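Long-range contacts in sulfatase (sulfuric ester hydrolase) protein (Agrobacterium radiobacter, PDB 4UPH), which belongs to the sulfatase family of the alkaline phosphatase clan and holds a magnesium ion in its metal site: residues A[103-107]-A[444-448]; A[115-120]-A[144-149]. The contacts are given in a common frame with arbitrary orientation. Numbering follows the deposited sequence.

Overall arrangement
Contact 1 is the deeper of the two, with every touching residue buried and its centre about 12 Å from the centre of the chain; contact 2 lies about 19 Å out and is only partly buried. Contact 1 brings the start of helix 106-109 against strand 443-448, whereas contact 2 joins two loops, the first of which follows that same helix. Their centres are about 16 Å apart and they do not touch, but Arg113 connects them: Phe447 packs on it and its backbone N is hydrogen-bonded to Ser116 OG. Contact 1 combines an aromatic pair with a carboxylate at a helix start; contact 2 runs from backbone and proline contacts to an ion network. Both meet the second subunit.

Contact 1 (A[103-107]-A[444-448]); sequences GLYQM and FWEFD
Strand 444-448 is extended throughout and faces 103-107 with alternate side chains: Phe444, Glu446 and Asp448 point toward it, Trp445 and Phe447 away. In 103-107, Gly103, just after helix 95-102, leaves helical geometry with positive phi, Leu104 is extended, and Tyr105 (phi/psi -78/155) takes the N-cap position before helix 106-109. The CA of Gln106 lies 6.5 Å from that of Glu446. Phe444 (chi1 t) sends its ring edge to the face of Tyr105 (chi1 m), an edge-to-face pair with centroids 4.8 Å apart, planes at 60°, and Tyr105 CE2 3.6 Å from Phe444 CD2. Water 1 bridges the same residues, 2.8 Å from Tyr105 OH and 2.8 Å from Phe444 N. Trp445 turns its indole to the other side, where it stacks on Tyr378. Glu446 (m, t) reaches the first turn of the helix: Met107 N donates to Glu446 OE1 at 3.0 Å, and water 2 accepts from Gln106 N (2.8 Å) while donating to Glu446 OE1 (2.9 Å). A carboxylate thus sits at the positive end of the helix dipole, while Glu446 OE2 is in a salt bridge with Arg524. Past Phe447, the extended Gln106 side chain (t, t) runs along to Asp448, itself paired with Arg450. Strand 443-448 borders 469-474 in a four-stranded antiparallel sheet, as in the smaller C-terminal part of sulfatases; helix 510-526 packs on Phe444 and Met107, and Leu528 of the second subunit touches Met107 and Glu446.

Contact 2 (A[115-120]-A[144-149]); sequences GSPLDA and TAPDPR
Two carboxylates crowd together here: Asp119 OD1 and Asp147 OD2 are 3.4 Å apart, both acceptors, and both oxygens face the NH2 of Arg149. Arg149 NH2 makes salt bridges to Asp119 OD1 (3.1 Å, near the guanidinium plane) and Asp147 OD2 (2.7 Å); a hydrogen bond from Arg149 NE to Asp147 OD1 (2.8 Å) makes the Asp147-Arg149 pair two-pronged. Asp147 (chi1 t) also closes an Asx turn through Arg149 N to Asp147 OD1 at 3.3 Å, and its OD2 accepts from Ala120 N at 3.0 Å, nearly straight at 173°. Water 4 donates to Asp119 OD2 (2.6 Å) and accepts from Arg149 NH2 (3.0 Å); Asp119 is further paired with Arg121. Neither segment has regular helix or strand, and their end-to-end directions differ by 66°. Their CA atoms come nearest at Pro117 and Ala145, 4.8 Å apart. There Leu118 N donates to Ala145 O (3.0 Å, 162°), and water 3 links Ser116 O (3.1 Å) to Ala145 N (2.9 Å). At Gly115 (phi/psi 118/-17) a CB would jam against the preceding carbonyl O, so glycine suits the position. Apolar contacts fill in beside the backbone bond: Pro117 CB meets Pro148 CD at 3.6 Å and Leu118 CD2 (chi1 t) lies 3.9 Å from Thr144 CG2. The Ala145 CB methyl packs on the carbonyl Ser116 O at 3.5 Å. Leu532 of the second subunit packs on Asp119 and Asp147, and its Leu537 on Ala145 and Pro146. The chemistry implies that the approach of two negative side chains is offset by the shared Arg149, by Ala120 N on the Asp147 side and by Arg121 on the Asp119 side, at the subunit interface.

Contact 1 (A[103-107]-A[444-448])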
ATOM      1  N   GLY A 103     -13.744  -4.178   4.238  1.00 30.53           N
ATOM      2  CA  GLY A 103     -13.895  -2.772   3.856  1.00 30.18           C
ATOM      3  C   GLY A 103     -12.640  -2.187   3.237  1.00 35.47           C
ATOM      4  O   GLY A 103     -12.399  -0.975   3.333  1.00 36.09           O
ATOM      5  N   LEU A 104     -11.818  -3.047   2.593  1.00 31.04           N
ATOM      6  CA  LEU A 104     -10.555  -2.617   1.995  1.00 30.61           C
ATOM      7  C   LEU A 104     -10.504  -2.821   0.515  1.00 32.58           C
ATOM      8  O   LEU A 104     -11.094  -3.762  -0.009  1.00 30.71           O
ATOM      9  CB  LEU A 104      -9.360  -3.360   2.614  1.00 30.85           C
ATOM     10  CG  LEU A 104      -9.093  -3.176   4.109  1.00 34.35           C
ATOM     11  CD1 LEU A 104      -8.157  -4.285   4.610  1.00 33.26           C
ATOM     12  CD2 LEU A 104      -8.525  -1.771   4.402  1.00 31.29           C
ATOM     13  N   TYR A 105      -9.749  -1.959  -0.161  1.00 29.67           N
ATOM     14  CA  TYR A 105      -9.436  -2.119  -1.571  1.00 29.68           C
ATOM     15  C   TYR A 105      -8.327  -3.189  -1.632  1.00 33.81           C
ATOM     16  O   TYR A 105      -7.594  -3.367  -0.652  1.00 34.14           O
ATOM     17  CB  TYR A 105      -8.955  -0.774  -2.169  1.00 30.49           C
ATOM     18  CG  TYR A 105     -10.052   0.252  -2.396  1.00 31.85           C
ATOM     19  CD1 TYR A 105     -11.352  -0.140  -2.733  1.00 33.67           C
ATOM     20  CD2 TYR A 105      -9.768   1.617  -2.379  1.00 31.67           C
ATOM     21  CE1 TYR A 105     -12.350   0.801  -2.978  1.00 34.58           C
ATOM     22  CE2 TYR A 105     -10.765   2.567  -2.597  1.00 32.51           C
ATOM     23  CZ  TYR A 105     -12.049   2.152  -2.921  1.00 38.02           C
ATOM     24  OH  TYR A 105     -13.033   3.064  -3.196  1.00 40.49           O
ATOM     25  N   GLN A 106      -8.202  -3.889  -2.773  1.00 31.15           N
ATOM     26  CA  GLN A 106      -7.189  -4.934  -2.980  1.00 30.67           C
ATOM     27  C   GLN A 106      -5.757  -4.419  -2.732  1.00 33.69           C
ATOM     28  O   GLN A 106      -4.903  -5.179  -2.261  1.00 32.43           O
ATOM     29  CB  GLN A 106      -7.356  -5.596  -4.356  1.00 32.04           C
ATOM     30  CG  GLN A 106      -6.286  -6.643  -4.696  1.00 27.96           C
ATOM     31  CD  GLN A 106      -6.540  -7.211  -6.047  1.00 40.87           C
ATOM     32  OE1 GLN A 106      -7.137  -8.273  -6.206  1.00 43.96           O
ATOM     33  NE2 GLN A 106      -6.098  -6.499  -7.044  1.00 28.80           N
ATOM     34  N   MET A 107      -5.526  -3.115  -2.939  1.00 30.33           N
ATOM     35  CA  MET A 107      -4.213  -2.487  -2.686  1.00 29.74           C
ATOM     36  C   MET A 107      -3.842  -2.553  -1.209  1.00 37.26           C
ATOM     37  O   MET A 107      -2.662  -2.424  -0.863  1.00 37.89           O
ATOM     38  CB  MET A 107      -4.158  -1.052  -3.217  1.00 31.49           C
ATOM     39  CG  MET A 107      -5.178  -0.091  -2.587  1.00 34.29           C
ATOM     40  SD  MET A 107      -4.896   1.594  -3.196  1.00 37.56           S
ATOM     41  CE  MET A 107      -3.430   2.087  -2.234  1.00 32.20           C
ATOM     42  N   PHE A 444     -13.904   2.911  -8.230  1.00 37.58           N
ATOM     43  CA  PHE A 444     -12.544   2.412  -8.224  1.00 36.25           C
ATOM     44  C   PHE A 444     -12.562   0.934  -7.964  1.00 39.88           C
ATOM     45  O   PHE A 444     -13.222   0.484  -7.019  1.00 41.04           O
ATOM     46  CB  PHE A 444     -11.655   3.134  -7.192  1.00 37.74           C
ATOM     47  CG  PHE A 444     -10.282   2.517  -7.029  1.00 39.78           C
ATOM     48  CD1 PHE A 444      -9.264   2.794  -7.939  1.00 43.11           C
ATOM     49  CD2 PHE A 444     -10.018   1.626  -5.991  1.00 41.76           C
ATOM     50  CE1 PHE A 444      -7.999   2.212  -7.796  1.00 44.40           C
ATOM     51  CE2 PHE A 444      -8.762   1.019  -5.871  1.00 44.66           C
ATOM     52  CZ  PHE A 444      -7.754   1.347  -6.754  1.00 43.20           C
ATOM     53  N   TRP A 445     -11.819   0.174  -8.791  1.00 34.63           N
ATOM     54  CA  TRP A 445     -11.643  -1.263  -8.590  1.00 34.38           C
ATOM     55  C   TRP A 445     -10.318  -1.709  -9.160  1.00 35.68           C
ATOM     56  O   TRP A 445      -9.661  -0.948  -9.854  1.00 34.10           O
ATOM     57  CB  TRP A 445     -12.835  -2.124  -9.029  1.00 33.92           C
ATOM     58  CG  TRP A 445     -13.000  -2.351 -10.497  1.00 35.90           C
ATOM     59  CD1 TRP A 445     -12.401  -3.324 -11.239  1.00 39.27           C
ATOM     60  CD2 TRP A 445     -13.957  -1.721 -11.360  1.00 35.60           C
ATOM     61  NE1 TRP A 445     -12.853  -3.273 -12.538  1.00 38.59           N
ATOM     62  CE2 TRP A 445     -13.827  -2.316 -12.635  1.00 39.07           C
ATOM     63  CE3 TRP A 445     -14.853  -0.641 -11.207  1.00 36.98           C
ATOM     64  CZ2 TRP A 445     -14.583  -1.899 -13.740  1.00 37.37           C
ATOM     65  CZ3 TRP A 445     -15.610  -0.239 -12.300  1.00 38.30           C
ATOM     66  CH2 TRP A 445     -15.482  -0.876 -13.542  1.00 38.52           C
ATOM     67  N   GLU A 446      -9.879  -2.899  -8.767  1.00 33.51           N
ATOM     68  CA  GLU A 446      -8.596  -3.469  -9.165  1.00 33.15           C
ATOM     69  C   GLU A 446      -8.759  -4.888  -9.624  1.00 38.03           C
ATOM     70  O   GLU A 446      -9.724  -5.561  -9.255  1.00 37.46           O
ATOM     71  CB  GLU A 446      -7.644  -3.466  -7.960  1.00 33.85           C
ATOM     72  CG  GLU A 446      -7.141  -2.095  -7.595  1.00 31.12           C
ATOM     73  CD  GLU A 446      -6.501  -2.048  -6.223  1.00 49.24           C
ATOM     74  OE1 GLU A 446      -7.233  -2.093  -5.209  1.00 36.15           O
ATOM     75  OE2 GLU A 446      -5.256  -1.970  -6.164  1.00 43.98           O
ATOM     76  N   PHE A 447      -7.803  -5.366 -10.405  1.00 36.00           N
ATOM     77  CA  PHE A 447      -7.794  -6.769 -10.821  1.00 35.50           C
ATOM     78  C   PHE A 447      -6.362  -7.235 -10.963  1.00 39.14           C
ATOM     79  O   PHE A 447      -5.539  -6.554 -11.571  1.00 39.15           O
ATOM     80  CB  PHE A 447      -8.648  -7.035 -12.089  1.00 36.37           C
ATOM     81  CG  PHE A 447      -8.570  -8.469 -12.589  1.00 36.72           C
ATOM     82  CD1 PHE A 447      -9.180  -9.501 -11.886  1.00 38.16           C
ATOM     83  CD2 PHE A 447      -7.851  -8.786 -13.743  1.00 37.53           C
ATOM     84  CE1 PHE A 447      -9.093 -10.824 -12.335  1.00 38.60           C
ATOM     85  CE2 PHE A 447      -7.766 -10.112 -14.193  1.00 39.98           C
ATOM     86  CZ  PHE A 447      -8.387 -11.123 -13.482  1.00 37.50           C
ATOM     87  N   ASP A 448      -6.070  -8.375 -10.357  1.00 36.77           N
ATOM     88  CA  ASP A 448      -4.740  -8.986 -10.397  1.00 37.65           C
ATOM     89  C   ASP A 448      -4.854 -10.373 -11.073  1.00 39.57           C
ATOM     90  O   ASP A 448      -5.781 -11.132 -10.768  1.00 38.84           O
ATOM     91  CB  ASP A 448      -4.115  -9.043  -8.969  1.00 38.70           C
ATOM     92  CG  ASP A 448      -2.627  -9.264  -8.954  1.00 45.08           C
ATOM     93  OD1 ASP A 448      -2.199 -10.391  -9.255  1.00 44.38           O
ATOM     94  OD2 ASP A 448      -1.881  -8.298  -8.642  1.00 53.59           O
TER
HETATM   95  O   HOH W   1     -14.560   2.577  -5.494  1.00 40.48           O
HETATM   96  O   HOH W   2      -9.930  -2.992  -4.795  1.00 39.25           O

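Contact 2 (A[115-120]-A[144-149])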
ATOM      1  N   GLY A 115      -6.841 -18.271  -3.439  1.00 40.87           N
ATOM      2  CA  GLY A 115      -5.677 -18.945  -2.872  1.00 39.32           C
ATOM      3  C   GLY A 115      -4.730 -17.970  -2.213  1.00 42.16           C
ATOM      4  O   GLY A 115      -3.879 -18.417  -1.440  1.00 43.29           O
ATOM      5  N   SER A 116      -4.851 -16.637  -2.523  1.00 36.13           N
ATOM      6  CA  SER A 116      -3.998 -15.592  -1.920  1.00 36.84           C
ATOM      7  C   SER A 116      -4.417 -15.440  -0.456  1.00 42.21           C
ATOM      8  O   SER A 116      -5.607 -15.204  -0.213  1.00 42.49           O
ATOM      9  CB  SER A 116      -4.186 -14.240  -2.596  1.00 40.44           C
ATOM     10  OG  SER A 116      -3.645 -14.181  -3.901  1.00 50.95           O
ATOM     11  N   PRO A 117      -3.489 -15.598   0.530  1.00 37.56           N
ATOM     12  CA  PRO A 117      -3.895 -15.474   1.940  1.00 36.77           C
ATOM     13  C   PRO A 117      -4.352 -14.062   2.344  1.00 37.08           C
ATOM     14  O   PRO A 117      -3.891 -13.052   1.796  1.00 33.70           O
ATOM     15  CB  PRO A 117      -2.619 -15.874   2.691  1.00 37.49           C
ATOM     16  CG  PRO A 117      -1.842 -16.716   1.702  1.00 40.14           C
ATOM     17  CD  PRO A 117      -2.060 -15.963   0.438  1.00 36.69           C
ATOM     18  N   LEU A 118      -5.293 -14.013   3.287  1.00 33.78           N
ATOM     19  CA  LEU A 118      -5.773 -12.748   3.850  1.00 33.53           C
ATOM     20  C   LEU A 118      -5.107 -12.618   5.199  1.00 36.56           C
ATOM     21  O   LEU A 118      -5.308 -13.476   6.079  1.00 34.78           O
ATOM     22  CB  LEU A 118      -7.323 -12.679   3.996  1.00 33.00           C
ATOM     23  CG  LEU A 118      -7.918 -11.451   4.734  1.00 35.05           C
ATOM     24  CD1 LEU A 118      -7.705 -10.166   3.960  1.00 34.47           C
ATOM     25  CD2 LEU A 118      -9.371 -11.685   5.068  1.00 34.49           C
ATOM     26  N   ASP A 119      -4.293 -11.567   5.343  1.00 32.86           N
ATOM     27  CA  ASP A 119      -3.573 -11.278   6.574  1.00 32.81           C
ATOM     28  C   ASP A 119      -4.497 -11.309   7.791  1.00 37.14           C
ATOM     29  O   ASP A 119      -5.574 -10.702   7.801  1.00 36.23           O
ATOM     30  CB  ASP A 119      -2.827  -9.935   6.454  1.00 32.69           C
ATOM     31  CG  ASP A 119      -1.750  -9.726   7.493  1.00 34.76           C
ATOM     32  OD1 ASP A 119      -1.901 -10.255   8.621  1.00 34.31           O
ATOM     33  OD2 ASP A 119      -0.802  -8.939   7.218  1.00 34.09           O
ATOM     34  N   ALA A 120      -4.053 -12.040   8.814  1.00 34.34           N
ATOM     35  CA  ALA A 120      -4.752 -12.218  10.097  1.00 32.68           C
ATOM     36  C   ALA A 120      -4.899 -10.900  10.874  1.00 36.84           C
ATOM     37  O   ALA A 120      -5.771 -10.822  11.740  1.00 35.87           O
ATOM     38  CB  ALA A 120      -4.008 -13.243  10.945  1.00 32.10           C
ATOM     39  N   THR A 144     -12.332 -17.513   2.262  1.00 41.45           N
ATOM     40  CA  THR A 144     -11.183 -16.846   2.876  1.00 40.52           C
ATOM     41  C   THR A 144      -9.998 -17.799   2.949  1.00 43.18           C
ATOM     42  O   THR A 144     -10.060 -18.776   3.698  1.00 44.91           O
ATOM     43  CB  THR A 144     -11.545 -16.352   4.314  1.00 40.37           C
ATOM     44  OG1 THR A 144     -12.841 -15.772   4.318  1.00 42.18           O
ATOM     45  CG2 THR A 144     -10.525 -15.373   4.891  1.00 34.63           C
ATOM     46  N   ALA A 145      -8.902 -17.512   2.232  1.00 37.07           N
ATOM     47  CA  ALA A 145      -7.704 -18.334   2.418  1.00 36.65           C
ATOM     48  C   ALA A 145      -7.090 -17.778   3.712  1.00 41.87           C
ATOM     49  O   ALA A 145      -6.899 -16.554   3.801  1.00 40.93           O
ATOM     50  CB  ALA A 145      -6.726 -18.146   1.266  1.00 37.07           C
ATOM     51  N   PRO A 146      -6.862 -18.624   4.749  1.00 40.29           N
ATOM     52  CA  PRO A 146      -6.259 -18.104   5.993  1.00 40.48           C
ATOM     53  C   PRO A 146      -4.810 -17.626   5.847  1.00 42.86           C
ATOM     54  O   PRO A 146      -4.155 -17.911   4.839  1.00 43.34           O
ATOM     55  CB  PRO A 146      -6.360 -19.286   6.976  1.00 42.57           C
ATOM     56  CG  PRO A 146      -6.491 -20.496   6.133  1.00 47.59           C
ATOM     57  CD  PRO A 146      -7.060 -20.093   4.803  1.00 42.44           C
ATOM     58  N   ASP A 147      -4.316 -16.881   6.850  1.00 37.17           N
ATOM     59  CA  ASP A 147      -2.928 -16.425   6.916  1.00 34.72           C
ATOM     60  C   ASP A 147      -2.141 -17.703   7.356  1.00 39.54           C
ATOM     61  O   ASP A 147      -2.399 -18.245   8.440  1.00 39.15           O
ATOM     62  CB  ASP A 147      -2.809 -15.328   7.971  1.00 35.03           C
ATOM     63  CG  ASP A 147      -1.478 -14.637   8.076  1.00 41.96           C
ATOM     64  OD1 ASP A 147      -0.454 -15.215   7.612  1.00 44.37           O
ATOM     65  OD2 ASP A 147      -1.430 -13.572   8.687  1.00 47.62           O
ATOM     66  N   PRO A 148      -1.256 -18.242   6.491  1.00 36.79           N
ATOM     67  CA  PRO A 148      -0.546 -19.483   6.835  1.00 37.91           C
ATOM     68  C   PRO A 148       0.496 -19.345   7.939  1.00 48.58           C
ATOM     69  O   PRO A 148       0.840 -20.346   8.559  1.00 49.64           O
ATOM     70  CB  PRO A 148       0.110 -19.876   5.512  1.00 38.93           C
ATOM     71  CG  PRO A 148       0.388 -18.574   4.846  1.00 42.83           C
ATOM     72  CD  PRO A 148      -0.844 -17.754   5.164  1.00 38.23           C
ATOM     73  N   ARG A 149       0.993 -18.114   8.182  1.00 47.38           N
ATOM     74  CA  ARG A 149       2.018 -17.827   9.178  1.00 46.85           C
ATOM     75  C   ARG A 149       1.643 -18.318  10.562  1.00 57.08           C
ATOM     76  O   ARG A 149       0.531 -18.091  11.035  1.00 55.67           O
ATOM     77  CB  ARG A 149       2.396 -16.359   9.168  1.00 38.42           C
ATOM     78  CG  ARG A 149       3.075 -16.009   7.872  1.00 35.57           C
ATOM     79  CD  ARG A 149       3.239 -14.530   7.660  1.00 35.33           C
ATOM     80  NE  ARG A 149       1.980 -13.822   7.848  1.00 37.95           N
ATOM     81  CZ  ARG A 149       1.866 -12.503   7.920  1.00 43.65           C
ATOM     82  NH1 ARG A 149       2.935 -11.729   7.811  1.00 26.94           N
ATOM     83  NH2 ARG A 149       0.685 -11.949   8.122  1.00 31.32           N
TER
HETATM   84  O   HOH W   3      -8.092 -14.791   1.545  1.00 50.17           O
HETATM   85  O   HOH W   4       1.222  -9.081   8.867  1.00 44.85           O